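Local coordinates for hypothetical protein (Chromobacterium violaceum, PDB 2ID1) that probably silences translation by binding ribosomal protein uL14 on the large subunit and so preventing the two ribosomal subunits from joining, at residues M37-G42 against H88-A93. Sequence-based numbering, arbitrary orientation.
Sequences MIVATG and HVMLPA
The parallel pairing at the centre of the mixed four-stranded sheet of this RsfS-family α/β fold joins Val39 to His88, Ala40 to Val89 and Thr41 to Met90. Strands 36-41 and 85-90 are its two inner strands, and over the segments 37-41 and 88-90 their N-to-C directions differ by 18°. The ladder illustrates how parallel strands bond: every second residue of each strand reaches across, Ile38, Ala40 and Gly42 on one side, His88 and Met90 on the other. His88 uses both backbone groups, its N giving a hydrogen bond to Ile38 O and its O taking one from Ala40 N at 2.8 Å; Ala40 O then receives Met90 N at 3.1 Å. The last rung, Gly42 N to Met90 O, is 3.2 Å long and differs in approach, the donor standing 47° out of the carbonyl plane where strand 36-41 ends and Leu91, at the N-cap position, leads strand 85-90 into helix 92-98. Val39, Thr41, His88 and Met90 share one face, on which helix 100-103 packs, Ile100 against His88 and Met90, Glu101 against Val39; Ala40 and Val89 occupy the other, where Leu14 of helix 3-16 packs on Val89. The selenomethionine Met37 extends with CG anti to its backbone N (chi1 171°), and SE approaches the His88 ring obliquely, 4.6 Å from its centroid; the bend at chi3 carries CE toward His88 CE1. Trp77 also meets this imidazole. At the far end Thr41 OG1 forms a hydrogen bond with Arg95 NH2, while its methyl CG2 packs against the proline ring that opens helix 92-98, 3.8 Å from Pro92 CD.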
loop_
_atom_site.group_PDB
_atom_site.type_symbol
_atom_site.label_atom_id
_atom_site.label_comp_id
_atom_site.label_asym_id
_atom_site.label_seq_id
_atom_site.Cartn_x
_atom_site.Cartn_y
_atom_site.Cartn_z
HETATM N N MSE A 37 7.010 0.732 -5.166
HETATM C CA MSE A 37 5.646 0.399 -4.774
HETATM C C MSE A 37 5.668 -0.264 -3.411
HETATM O O MSE A 37 6.602 -0.984 -3.082
HETATM C CB MSE A 37 5.014 -0.570 -5.763
HETATM C CG MSE A 37 3.690 -1.111 -5.267
HETATM SE SE MSE A 37 2.728 -2.176 -6.554
HETATM C CE MSE A 37 1.961 -0.740 -7.639
ATOM N N ILE A 38 4.626 -0.043 -2.627
ATOM C CA ILE A 38 4.555 -0.627 -1.297
ATOM C C ILE A 38 3.186 -1.257 -1.084
ATOM O O ILE A 38 2.166 -0.670 -1.435
ATOM C CB ILE A 38 4.779 0.442 -0.220
ATOM C CG1 ILE A 38 6.115 1.138 -0.459
ATOM C CG2 ILE A 38 4.733 -0.190 1.157
ATOM C CD1 ILE A 38 6.366 2.286 0.467
ATOM N N VAL A 39 3.162 -2.448 -0.505
ATOM C CA VAL A 39 1.903 -3.128 -0.257
ATOM C C VAL A 39 1.852 -3.577 1.196
ATOM O O VAL A 39 2.631 -4.438 1.600
ATOM C CB VAL A 39 1.757 -4.378 -1.141
ATOM C CG1 VAL A 39 0.478 -5.115 -0.787
ATOM C CG2 VAL A 39 1.783 -3.993 -2.610
ATOM N N ALA A 40 0.956 -2.997 1.989
ATOM C CA ALA A 40 0.840 -3.396 3.388
ATOM C C ALA A 40 -0.566 -3.910 3.640
ATOM O O ALA A 40 -1.504 -3.563 2.922
ATOM C CB ALA A 40 1.165 -2.222 4.311
ATOM N N THR A 41 -0.706 -4.740 4.667
ATOM C CA THR A 41 -1.999 -5.335 5.009
ATOM C C THR A 41 -2.677 -4.759 6.248
ATOM O O THR A 41 -2.027 -4.489 7.249
ATOM C CB THR A 41 -1.847 -6.846 5.236
ATOM O OG1 THR A 41 -1.291 -7.452 4.063
ATOM C CG2 THR A 41 -3.196 -7.485 5.533
ATOM N N GLY A 42 -3.989 -4.585 6.169
ATOM C CA GLY A 42 -4.733 -4.086 7.308
ATOM C C GLY A 42 -5.777 -5.122 7.681
ATOM O O GLY A 42 -6.526 -5.570 6.808
ATOM N N HIS A 88 -0.053 0.732 -1.441
ATOM C CA HIS A 88 -1.254 -0.088 -1.496
ATOM C C HIS A 88 -1.533 -0.669 -0.117
ATOM O O HIS A 88 -0.711 -1.410 0.430
ATOM C CB HIS A 88 -1.101 -1.250 -2.462
ATOM C CG HIS A 88 -1.278 -0.875 -3.894
ATOM N ND1 HIS A 88 -0.281 -0.294 -4.640
ATOM C CD2 HIS A 88 -2.343 -1.003 -4.721
ATOM C CE1 HIS A 88 -0.719 -0.081 -5.868
ATOM N NE2 HIS A 88 -1.969 -0.502 -5.942
ATOM N N VAL A 89 -2.689 -0.323 0.444
ATOM C CA VAL A 89 -3.106 -0.837 1.743
ATOM C C VAL A 89 -4.356 -1.642 1.441
ATOM O O VAL A 89 -5.321 -1.105 0.898
ATOM C CB VAL A 89 -3.442 0.295 2.698
ATOM C CG1 VAL A 89 -3.772 -0.264 4.057
ATOM C CG2 VAL A 89 -2.278 1.251 2.781
HETATM N N MSE A 90 -4.338 -2.932 1.764
HETATM C CA MSE A 90 -5.493 -3.767 1.472
HETATM C C MSE A 90 -5.749 -4.892 2.475
HETATM O O MSE A 90 -4.851 -5.308 3.202
HETATM C CB MSE A 90 -5.348 -4.321 0.062
HETATM C CG MSE A 90 -3.936 -4.777 -0.288
HETATM SE SE MSE A 90 -3.686 -5.213 -2.201
HETATM C CE MSE A 90 -1.970 -4.339 -2.473
ATOM N N LEU A 91 -6.995 -5.355 2.540
ATOM C CA LEU A 91 -7.362 -6.444 3.445
ATOM C C LEU A 91 -6.684 -7.730 3.008
ATOM O O LEU A 91 -6.510 -7.974 1.813
ATOM C CB LEU A 91 -8.855 -6.664 3.413
ATOM C CG LEU A 91 -9.696 -5.622 4.124
ATOM C CD1 LEU A 91 -11.103 -5.657 3.575
ATOM C CD2 LEU A 91 -9.680 -5.898 5.608
ATOM N N PRO A 92 -6.343 -8.598 3.968
ATOM C CA PRO A 92 -5.673 -9.874 3.681
ATOM C C PRO A 92 -6.311 -10.674 2.538
ATOM O O PRO A 92 -5.615 -11.109 1.607
ATOM C CB PRO A 92 -5.738 -10.607 5.020
ATOM C CG PRO A 92 -6.986 -10.053 5.646
ATOM C CD PRO A 92 -6.871 -8.590 5.341
ATOM N N ALA A 93 -7.634 -10.864 2.612
ATOM C CA ALA A 93 -8.381 -11.595 1.577
ATOM C C ALA A 93 -8.302 -10.867 0.236
ATOM O O ALA A 93 -8.293 -11.498 -0.820
ATOM C CB ALA A 93 -9.841 -11.760 1.995
#